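Side-chain contacts in beta-glucuronidase (uncultured Clostridium sp., PDB 6U7J), which hydrolyses beta-D-glucuronides, and as a gut microbial enzyme probably frees estrogens from their glucuronide conjugates: residues Gly447-Asp452 with Ile492-Lys497; Arg469-Tyr474 with Tyr484-Thr489; Glu534-Met539 with Ile546-Trp551. All blocks are in the same frame, centred on the assembly; numbering follows the deposited sequence.

All three contacts lie in the TIM barrel of this family 2 glycosidase, where strands and helices alternate around a closed parallel sheet. Interactions 1 and 2 share helix 480-498, their centres about 13 Å apart, and R469 joins them directly: its NH2 lies 3.0 Å from V451 O and its NH1 3.1 Å from N450 O. Interaction 3 belongs to the next helix and strand; its centre is about 10 Å from that of interaction 2, which it meets where L487 CD2 lies 3.3 Å from N535 OD1. Interactions 1 and 3 do not touch. Active sites of this family open at the C-terminal strand ends, toward which 447-452 and 546-551 run.

Interaction 1 of 3, residues Gly447-Asp452 with Ile492-Lys497; sequences GTMNVD and IKWHEK
W494 meets M449 in the layer between the helices and the parallel strands of a TIM barrel, and a single indole makes nearly the whole contact. It comes off helix 480-498 with its six-membered ring leading, and the outer carbon CH2 touches the methionine at CG, 3.6 Å away, and at CB, 3.7 Å. The approach is oblique, neither over the ring face nor at its edge. Because CG of M449 lies anti to the carbonyl carbon (chi1 -65°) and the chain bends again at chi2 (-74°), the two methylenes bear on the indole while the thioether turns off past it. The sulfur still makes a Met-aromatic contact: SD is 5.1 Å from the centroid of the W494 six-membered ring, 66° off the ring normal.

Two residues on from the methionine, the backbone carbonyl of V451 takes over. The indole is thus bordered by a hydrocarbon chain and by a peptide oxygen. Farther out, V465 and I467 of strand 465-468 pack against the same tryptophan, placing it among the side chains between helix and barrel, while D490 OD2 accepts a hydrogen bond from NE1 and so helps fix how the ring is turned. On the same six-membered ring, one carbon from CH2, W494 CZ2 lies 3.6 Å from V451 O, which sits at the edge and near the ring plane.

Interaction 2 of 3, residues Arg469-Tyr474 with Tyr484-Thr489; sequences RYFGWY and YPSLKT
Beside S486, whose methylene packs on the ring of F471, the carbonyl oxygen of P485 is gripped twice by T489. The threonine backbone N reaches P485 O at 3.0 Å in the ordinary helical bond, and its OG1 donates to the same oxygen at 3.1 Å. The two donors arrive from opposite faces of the carbonyl plane, OG1 tilted 32° from it, which ties the threonine side chain back onto its own helix.

The contact itself is apolar. S486 CB stands over one face of the F471 ring, 3.6 Å from its centroid and 17° off the normal, a CH-pi contact over the face, displaced toward the CD1 side of the ring. With OG anti to the carbonyl carbon (chi1 -64°), the serine hydroxyl bonds R482 O one turn earlier and leaves the methylene to face the phenyl. L487 approaches differently: its CD1 lies at the ring edge, in plane, 3.7 Å from F471 CD2. L487 CD1 also touches R469 CB at 3.9 Å, thereby bridging two residues of the loop. Past CB the arginine chain bends away at chi2, and its NE forms a salt bridge with D490, a turn further along the helix.

F471 thus seats the loop on the helix that follows it, the strand-to-helix connection of a beta-alpha-beta unit in the TIM barrel.

Interaction 3 of 3, residues Glu534-Met539 with Ile546-Trp551; sequences ENNKAM and IGEHIW
E548 carries its CG between the backbone N and the carbonyl carbon (chi1 66°) and then runs on extended, while N536 sets its CG anti to the carbonyl carbon (chi1 -78°); together these torsions bring carboxylate and amide close between strand and helix. The two side chains cross at about a right angle, yet their flat ends are turned only 24° apart. N536 OD1 and E548 OE2 come no nearer than 3.7 Å, a packing distance between two acceptors, and the polar link is made by water instead. N536 ND2 donates to water 1 at 2.8 Å, and that water donates in turn to E548 OE2, also at 2.8 Å.

Both acceptors have further partners. Y507 OH bonds N536 OD1, whereas the carboxylate takes Y300 OH and a salt bridge from R589 NH1 on OE1, and W590 NE1 on OE2. A buried acid so surrounded is probably stabilised in its charged form, with helix 581-592 supplying both the arginine and the tryptophan.

One turn along the helix, M539 packs against the CB end of E548. Its chain runs straight through chi2 and bends only at chi3, bringing M539 SD to 3.8 Å and M539 CE to 4.1 Å from E548 CB, so the glutamate is met by sulfur and methyl near its root and by amide and water at its end. M539 also rests on V504 of the neighbouring strand 502-506.

Segments 534-539 and 546-551 run antiparallel, with axes 10.3 Å apart at closest approach, as expected where the helix of a beta-alpha-beta crossover packs on its second strand in a TIM barrel.

Interaction 1 of 3, residues Gly447-Asp452 with Ile492-Lys497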
loop_
_atom_site.group_PDB
_atom_site.type_symbol
_atom_site.label_atom_id
_atom_site.label_comp_id
_atom_site.label_asym_id
_atom_site.label_seq_id
_atom_site.Cartn_x
_atom_site.Cartn_y
_atom_site.Cartn_z
ATOM N N GLY B 447 -36.027 10.806 -7.863
ATOM C CA GLY B 447 -35.499 9.461 -7.708
ATOM C C GLY B 447 -34.418 9.316 -8.758
ATOM O O GLY B 447 -34.450 10.000 -9.785
ATOM N N THR B 448 -33.439 8.454 -8.494
ATOM C CA THR B 448 -32.287 8.385 -9.376
ATOM C C THR B 448 -32.441 7.262 -10.391
ATOM O O THR B 448 -32.977 6.191 -10.097
ATOM C CB THR B 448 -30.976 8.191 -8.607
ATOM O OG1 THR B 448 -30.932 6.865 -8.056
ATOM C CG2 THR B 448 -30.853 9.226 -7.507
ATOM N N MET B 449 -31.917 7.516 -11.586
ATOM C CA MET B 449 -32.055 6.640 -12.737
ATOM C C MET B 449 -30.766 5.889 -13.004
ATOM O O MET B 449 -29.672 6.457 -12.922
ATOM C CB MET B 449 -32.394 7.448 -13.995
ATOM C CG MET B 449 -33.740 8.136 -13.968
ATOM S SD MET B 449 -35.024 6.917 -14.187
ATOM C CE MET B 449 -35.649 6.829 -12.506
ATOM N N ASN B 450 -30.904 4.628 -13.395
ATOM C CA ASN B 450 -29.816 3.944 -14.076
ATOM C C ASN B 450 -30.201 3.342 -15.423
ATOM O O ASN B 450 -29.307 3.153 -16.248
ATOM C CB ASN B 450 -29.222 2.845 -13.182
ATOM C CG ASN B 450 -30.008 1.577 -13.247
ATOM O OD1 ASN B 450 -31.143 1.523 -12.781
ATOM N ND2 ASN B 450 -29.433 0.546 -13.852
ATOM N N VAL B 451 -31.487 3.056 -15.689
ATOM C CA VAL B 451 -31.910 2.478 -16.970
ATOM C C VAL B 451 -31.709 3.506 -18.078
ATOM O O VAL B 451 -31.539 4.698 -17.804
ATOM C CB VAL B 451 -33.380 2.017 -16.947
ATOM C CG1 VAL B 451 -33.648 1.004 -15.831
ATOM C CG2 VAL B 451 -34.309 3.219 -16.826
ATOM N N ASP B 452 -31.760 3.056 -19.334
ATOM C CA ASP B 452 -31.560 3.951 -20.468
ATOM C C ASP B 452 -32.695 4.970 -20.558
ATOM O O ASP B 452 -33.854 4.666 -20.248
ATOM C CB ASP B 452 -31.458 3.147 -21.771
ATOM C CG ASP B 452 -30.279 2.165 -21.774
ATOM O OD1 ASP B 452 -29.199 2.516 -21.242
ATOM O OD2 ASP B 452 -30.424 1.044 -22.320
ATOM N N ILE B 492 -28.242 15.458 -22.748
ATOM C CA ILE B 492 -29.154 16.212 -23.597
ATOM C C ILE B 492 -30.411 15.394 -23.884
ATOM O O ILE B 492 -31.520 15.941 -23.931
ATOM C CB ILE B 492 -28.436 16.665 -24.881
ATOM C CG1 ILE B 492 -27.354 17.696 -24.541
ATOM C CG2 ILE B 492 -29.425 17.281 -25.859
ATOM C CD1 ILE B 492 -26.466 18.054 -25.718
ATOM N N LYS B 493 -30.265 14.071 -24.042
ATOM C CA LYS B 493 -31.437 13.214 -24.227
ATOM C C LYS B 493 -32.360 13.242 -23.003
ATOM O O LYS B 493 -33.589 13.273 -23.149
ATOM C CB LYS B 493 -31.001 11.782 -24.550
ATOM C CG LYS B 493 -30.254 11.684 -25.880
ATOM C CD LYS B 493 -30.192 10.268 -26.445
ATOM C CE LYS B 493 -29.420 9.332 -25.538
ATOM N NZ LYS B 493 -29.031 8.063 -26.228
ATOM N N TRP B 494 -31.795 13.247 -21.790
ATOM C CA TRP B 494 -32.631 13.302 -20.587
ATOM C C TRP B 494 -33.382 14.630 -20.498
ATOM O O TRP B 494 -34.544 14.676 -20.071
ATOM C CB TRP B 494 -31.781 13.089 -19.325
ATOM C CG TRP B 494 -31.366 11.658 -19.061
ATOM C CD1 TRP B 494 -30.146 11.103 -19.307
ATOM C CD2 TRP B 494 -32.172 10.617 -18.491
ATOM N NE1 TRP B 494 -30.141 9.780 -18.936
ATOM C CE2 TRP B 494 -31.372 9.457 -18.430
ATOM C CE3 TRP B 494 -33.495 10.551 -18.032
ATOM C CZ2 TRP B 494 -31.847 8.245 -17.929
ATOM C CZ3 TRP B 494 -33.967 9.346 -17.535
ATOM C CH2 TRP B 494 -33.145 8.210 -17.487
ATOM N N HIS B 495 -32.733 15.726 -20.884
ATOM C CA HIS B 495 -33.406 17.018 -20.823
ATOM C C HIS B 495 -34.492 17.125 -21.882
ATOM O O HIS B 495 -35.590 17.630 -21.611
ATOM C CB HIS B 495 -32.403 18.147 -20.999
ATOM C CG HIS B 495 -33.020 19.505 -20.921
ATOM N ND1 HIS B 495 -33.736 19.931 -19.822
ATOM C CD2 HIS B 495 -33.024 20.536 -21.800
ATOM C CE1 HIS B 495 -34.154 21.166 -20.027
ATOM N NE2 HIS B 495 -33.737 21.556 -21.218
ATOM N N GLU B 496 -34.205 16.651 -23.093
ATOM C CA GLU B 496 -35.199 16.735 -24.154
ATOM C C GLU B 496 -36.423 15.883 -23.833
ATOM O O GLU B 496 -37.554 16.288 -24.118
ATOM C CB GLU B 496 -34.572 16.329 -25.491
ATOM C CG GLU B 496 -33.853 17.483 -26.190
ATOM C CD GLU B 496 -33.044 17.042 -27.404
ATOM O OE1 GLU B 496 -32.901 15.816 -27.615
ATOM O OE2 GLU B 496 -32.543 17.923 -28.146
ATOM N N LYS B 497 -36.220 14.723 -23.193
ATOM C CA LYS B 497 -37.328 13.797 -22.978
ATOM C C LYS B 497 -38.288 14.290 -21.901
ATOM O O LYS B 497 -39.501 14.067 -22.003
ATOM C CB LYS B 497 -36.800 12.408 -22.625
ATOM C CG LYS B 497 -37.896 11.426 -22.229
ATOM C CD LYS B 497 -37.462 9.961 -22.304
ATOM C CE LYS B 497 -38.688 9.057 -22.179
ATOM N NZ LYS B 497 -38.369 7.724 -21.607
#

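Interaction 2 of 3, residues Arg469-Tyr474 with Tyr484-Thr489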
loop_
_atom_site.group_PDB
_atom_site.type_symbol
_atom_site.label_atom_id
_atom_site.label_comp_id
_atom_site.label_asym_id
_atom_site.label_seq_id
_atom_site.Cartn_x
_atom_site.Cartn_y
_atom_site.Cartn_z
ATOM N N ARG B 469 -24.509 7.816 -13.627
ATOM C CA ARG B 469 -23.866 7.582 -14.911
ATOM C C ARG B 469 -22.381 7.383 -14.694
ATOM O O ARG B 469 -21.732 8.217 -14.057
ATOM C CB ARG B 469 -24.112 8.755 -15.870
ATOM C CG ARG B 469 -25.476 8.694 -16.564
ATOM C CD ARG B 469 -25.584 7.419 -17.359
ATOM N NE ARG B 469 -26.877 7.207 -17.996
ATOM C CZ ARG B 469 -27.790 6.350 -17.548
ATOM N NH1 ARG B 469 -27.556 5.650 -16.439
ATOM N NH2 ARG B 469 -28.934 6.178 -18.209
ATOM N N TYR B 470 -21.847 6.295 -15.237
ATOM C CA TYR B 470 -20.471 5.891 -15.008
ATOM C C TYR B 470 -19.761 5.665 -16.333
ATOM O O TYR B 470 -19.145 4.622 -16.585
ATOM C CB TYR B 470 -20.421 4.639 -14.146
ATOM C CG TYR B 470 -20.898 4.840 -12.739
ATOM C CD1 TYR B 470 -20.024 5.266 -11.758
ATOM C CD2 TYR B 470 -22.223 4.587 -12.382
ATOM C CE1 TYR B 470 -20.427 5.432 -10.463
ATOM C CE2 TYR B 470 -22.653 4.748 -11.061
ATOM C CZ TYR B 470 -21.740 5.174 -10.111
ATOM O OH TYR B 470 -22.108 5.354 -8.808
ATOM N N PHE B 471 -19.865 6.653 -17.214
ATOM C CA PHE B 471 -19.056 6.635 -18.416
ATOM C C PHE B 471 -17.582 6.685 -18.036
ATOM O O PHE B 471 -17.177 7.436 -17.148
ATOM C CB PHE B 471 -19.446 7.800 -19.320
ATOM C CG PHE B 471 -20.844 7.672 -19.893
ATOM C CD1 PHE B 471 -21.164 6.629 -20.751
ATOM C CD2 PHE B 471 -21.832 8.582 -19.567
ATOM C CE1 PHE B 471 -22.450 6.505 -21.280
ATOM C CE2 PHE B 471 -23.112 8.465 -20.096
ATOM C CZ PHE B 471 -23.417 7.433 -20.955
ATOM N N GLY B 472 -16.783 5.859 -18.701
ATOM C CA GLY B 472 -15.398 5.663 -18.320
ATOM C C GLY B 472 -15.180 4.604 -17.254
ATOM O O GLY B 472 -14.023 4.338 -16.897
ATOM N N TRP B 473 -16.257 4.021 -16.706
ATOM C CA TRP B 473 -16.116 2.949 -15.731
ATOM C C TRP B 473 -16.987 1.753 -16.100
ATOM O O TRP B 473 -16.470 0.754 -16.599
ATOM C CB TRP B 473 -16.440 3.438 -14.317
ATOM C CG TRP B 473 -15.968 2.438 -13.314
ATOM C CD1 TRP B 473 -16.732 1.547 -12.621
ATOM C CD2 TRP B 473 -14.605 2.179 -12.942
ATOM N NE1 TRP B 473 -15.934 0.774 -11.817
ATOM C CE2 TRP B 473 -14.623 1.135 -12.001
ATOM C CE3 TRP B 473 -13.373 2.742 -13.304
ATOM C CZ2 TRP B 473 -13.455 0.628 -11.425
ATOM C CZ3 TRP B 473 -12.213 2.244 -12.721
ATOM C CH2 TRP B 473 -12.261 1.202 -11.792
ATOM N N TYR B 474 -18.302 1.824 -15.851
ATOM C CA TYR B 474 -19.182 0.721 -16.241
ATOM C C TYR B 474 -19.456 0.711 -17.741
ATOM O O TYR B 474 -19.749 -0.352 -18.301
ATOM C CB TYR B 474 -20.509 0.774 -15.461
ATOM C CG TYR B 474 -20.323 0.480 -13.995
ATOM C CD1 TYR B 474 -19.612 -0.651 -13.579
ATOM C CD2 TYR B 474 -20.830 1.337 -13.020
ATOM C CE1 TYR B 474 -19.421 -0.924 -12.226
ATOM C CE2 TYR B 474 -20.639 1.081 -11.674
ATOM C CZ TYR B 474 -19.925 -0.046 -11.286
ATOM O OH TYR B 474 -19.733 -0.303 -9.957
ATOM N N TYR B 484 -16.481 12.389 -22.183
ATOM C CA TYR B 484 -17.149 13.662 -22.437
ATOM C C TYR B 484 -18.235 13.558 -23.502
ATOM O O TYR B 484 -19.360 14.021 -23.245
ATOM C CB TYR B 484 -16.101 14.726 -22.788
ATOM C CG TYR B 484 -16.646 15.841 -23.651
ATOM C CD1 TYR B 484 -17.556 16.757 -23.134
ATOM C CD2 TYR B 484 -16.250 15.977 -24.983
ATOM C CE1 TYR B 484 -18.061 17.781 -23.907
ATOM C CE2 TYR B 484 -16.746 16.996 -25.774
ATOM C CZ TYR B 484 -17.659 17.898 -25.228
ATOM O OH TYR B 484 -18.170 18.928 -25.991
ATOM N N PRO B 485 -17.996 12.977 -24.686
ATOM C CA PRO B 485 -19.101 12.842 -25.651
ATOM C C PRO B 485 -20.263 12.026 -25.124
ATOM O O PRO B 485 -21.424 12.410 -25.325
ATOM C CB PRO B 485 -18.437 12.148 -26.850
ATOM C CG PRO B 485 -17.014 12.432 -26.709
ATOM C CD PRO B 485 -16.732 12.468 -25.247
ATOM N N SER B 486 -19.986 10.893 -24.466
ATOM C CA SER B 486 -21.071 10.026 -24.024
ATOM C C SER B 486 -21.968 10.725 -23.012
ATOM O O SER B 486 -23.194 10.587 -23.065
ATOM C CB SER B 486 -20.516 8.733 -23.436
ATOM O OG SER B 486 -19.844 7.998 -24.433
ATOM N N LEU B 487 -21.379 11.463 -22.074
ATOM C CA LEU B 487 -22.199 12.074 -21.037
ATOM C C LEU B 487 -22.969 13.269 -21.584
ATOM O O LEU B 487 -24.154 13.436 -21.269
ATOM C CB LEU B 487 -21.342 12.484 -19.838
ATOM C CG LEU B 487 -22.211 12.931 -18.653
ATOM C CD1 LEU B 487 -23.074 11.785 -18.129
ATOM C CD2 LEU B 487 -21.394 13.546 -17.526
ATOM N N LYS B 488 -22.321 14.108 -22.406
ATOM C CA LYS B 488 -23.025 15.236 -23.011
ATOM C C LYS B 488 -24.232 14.757 -23.804
ATOM O O LYS B 488 -25.336 15.295 -23.660
ATOM C CB LYS B 488 -22.094 16.039 -23.913
ATOM C CG LYS B 488 -22.675 17.384 -24.362
ATOM C CD LYS B 488 -21.672 18.116 -25.264
ATOM C CE LYS B 488 -22.277 19.359 -25.932
ATOM N NZ LYS B 488 -23.068 20.133 -24.954
ATOM N N THR B 489 -24.045 13.722 -24.621
ATOM C CA THR B 489 -25.149 13.189 -25.411
ATOM C C THR B 489 -26.260 12.665 -24.511
ATOM O O THR B 489 -27.444 12.941 -24.736
ATOM C CB THR B 489 -24.643 12.076 -26.328
ATOM O OG1 THR B 489 -23.759 12.628 -27.308
ATOM C CG2 THR B 489 -25.802 11.393 -27.028
#

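Interaction 3 of 3, residues Glu534-Met539 with Ile546-Trp551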
loop_
_atom_site.group_PDB
_atom_site.type_symbol
_atom_site.label_atom_id
_atom_site.label_comp_id
_atom_site.label_asym_id
_atom_site.label_seq_id
_atom_site.Cartn_x
_atom_site.Cartn_y
_atom_site.Cartn_z
ATOM N N GLU B 534 -13.406 14.669 -17.221
ATOM C CA GLU B 534 -14.081 14.541 -18.504
ATOM C C GLU B 534 -15.591 14.568 -18.327
ATOM O O GLU B 534 -16.302 15.201 -19.120
ATOM C CB GLU B 534 -13.637 13.255 -19.197
ATOM C CG GLU B 534 -12.196 13.295 -19.714
ATOM C CD GLU B 534 -11.961 14.500 -20.593
ATOM O OE1 GLU B 534 -12.689 14.635 -21.595
ATOM O OE2 GLU B 534 -11.074 15.321 -20.279
ATOM N N ASN B 535 -16.104 13.894 -17.291
ATOM C CA ASN B 535 -17.527 14.001 -17.008
ATOM C C ASN B 535 -17.902 15.446 -16.705
ATOM O O ASN B 535 -18.899 15.957 -17.226
ATOM C CB ASN B 535 -17.916 13.069 -15.857
ATOM C CG ASN B 535 -18.071 11.627 -16.313
ATOM O OD1 ASN B 535 -18.948 11.313 -17.119
ATOM N ND2 ASN B 535 -17.197 10.744 -15.824
ATOM N N ASN B 536 -17.083 16.133 -15.907
ATOM C CA ASN B 536 -17.380 17.514 -15.551
ATOM C C ASN B 536 -17.417 18.405 -16.787
ATOM O O ASN B 536 -18.221 19.346 -16.862
ATOM C CB ASN B 536 -16.349 18.025 -14.548
ATOM C CG ASN B 536 -16.617 17.524 -13.146
ATOM O OD1 ASN B 536 -17.662 16.938 -12.890
ATOM N ND2 ASN B 536 -15.674 17.743 -12.237
ATOM N N LYS B 537 -16.549 18.119 -17.764
ATOM C CA LYS B 537 -16.553 18.871 -19.012
ATOM C C LYS B 537 -17.907 18.775 -19.700
ATOM O O LYS B 537 -18.418 19.771 -20.219
ATOM C CB LYS B 537 -15.454 18.348 -19.931
ATOM C CG LYS B 537 -15.181 19.231 -21.122
ATOM C CD LYS B 537 -14.176 18.582 -22.055
ATOM C CE LYS B 537 -14.649 18.680 -23.503
ATOM N NZ LYS B 537 -13.605 19.240 -24.407
ATOM N N ALA B 538 -18.503 17.579 -19.702
ATOM C CA ALA B 538 -19.806 17.390 -20.326
ATOM C C ALA B 538 -20.864 18.266 -19.661
ATOM O O ALA B 538 -21.610 18.983 -20.335
ATOM C CB ALA B 538 -20.205 15.917 -20.261
ATOM N N MET B 539 -20.942 18.216 -18.333
ATOM C CA MET B 539 -21.966 18.972 -17.623
ATOM C C MET B 539 -21.766 20.472 -17.783
ATOM O O MET B 539 -22.742 21.232 -17.813
ATOM C CB MET B 539 -21.960 18.599 -16.146
ATOM C CG MET B 539 -22.199 17.125 -15.869
ATOM S SD MET B 539 -22.144 16.822 -14.082
ATOM C CE MET B 539 -20.584 15.932 -13.955
ATOM N N ILE B 546 -28.181 21.152 -12.836
ATOM C CA ILE B 546 -28.212 21.958 -11.618
ATOM C C ILE B 546 -27.393 21.337 -10.490
ATOM O O ILE B 546 -27.427 21.834 -9.359
ATOM C CB ILE B 546 -29.657 22.239 -11.154
ATOM C CG1 ILE B 546 -30.452 20.943 -11.067
ATOM C CG2 ILE B 546 -30.336 23.209 -12.103
ATOM C CD1 ILE B 546 -31.610 20.993 -10.061
ATOM N N GLY B 547 -26.651 20.276 -10.755
ATOM C CA GLY B 547 -25.788 19.752 -9.716
ATOM C C GLY B 547 -24.971 18.569 -10.182
ATOM O O GLY B 547 -25.292 17.906 -11.179
ATOM N N GLU B 548 -23.907 18.308 -9.419
ATOM C CA GLU B 548 -23.028 17.172 -9.657
ATOM C C GLU B 548 -22.683 16.546 -8.315
ATOM O O GLU B 548 -22.193 17.227 -7.405
ATOM C CB GLU B 548 -21.751 17.597 -10.413
ATOM C CG GLU B 548 -20.817 18.529 -9.636
ATOM C CD GLU B 548 -19.827 19.267 -10.544
ATOM O OE1 GLU B 548 -20.274 19.841 -11.566
ATOM O OE2 GLU B 548 -18.609 19.272 -10.236
ATOM N N HIS B 549 -22.944 15.256 -8.183
ATOM C CA HIS B 549 -22.606 14.534 -6.963
ATOM C C HIS B 549 -21.692 13.397 -7.373
ATOM O O HIS B 549 -22.114 12.486 -8.097
ATOM C CB HIS B 549 -23.852 14.029 -6.229
ATOM C CG HIS B 549 -24.406 15.011 -5.235
ATOM N ND1 HIS B 549 -25.328 14.656 -4.274
ATOM C CD2 HIS B 549 -24.171 16.335 -5.060
ATOM C CE1 HIS B 549 -25.628 15.716 -3.541
ATOM N NE2 HIS B 549 -24.940 16.748 -3.998
ATOM N N ILE B 550 -20.426 13.492 -6.966
ATOM C CA ILE B 550 -19.466 12.427 -7.219
ATOM C C ILE B 550 -19.847 11.234 -6.356
ATOM O O ILE B 550 -20.306 11.403 -5.219
ATOM C CB ILE B 550 -18.045 12.923 -6.907
ATOM C CG1 ILE B 550 -17.615 13.985 -7.925
ATOM C CG2 ILE B 550 -17.047 11.770 -6.927
ATOM C CD1 ILE B 550 -16.421 14.798 -7.474
ATOM N N TRP B 551 -19.714 10.026 -6.888
ATOM C CA TRP B 551 -20.094 8.879 -6.086
ATOM C C TRP B 551 -18.930 8.389 -5.251
ATOM O O TRP B 551 -17.819 8.165 -5.754
ATOM C CB TRP B 551 -20.646 7.704 -6.872
ATOM C CG TRP B 551 -20.917 6.538 -5.913
ATOM C CD1 TRP B 551 -20.335 5.302 -5.936
ATOM C CD2 TRP B 551 -21.797 6.540 -4.767
ATOM N NE1 TRP B 551 -20.819 4.525 -4.903
ATOM C CE2 TRP B 551 -21.721 5.254 -4.177
ATOM C CE3 TRP B 551 -22.668 7.486 -4.212
ATOM C CZ2 TRP B 551 -22.472 4.896 -3.055
ATOM C CZ3 TRP B 551 -23.423 7.131 -3.083
ATOM C CH2 TRP B 551 -23.317 5.848 -2.519
HETATM O O HOH W 1 -16.823 17.162 -9.700
#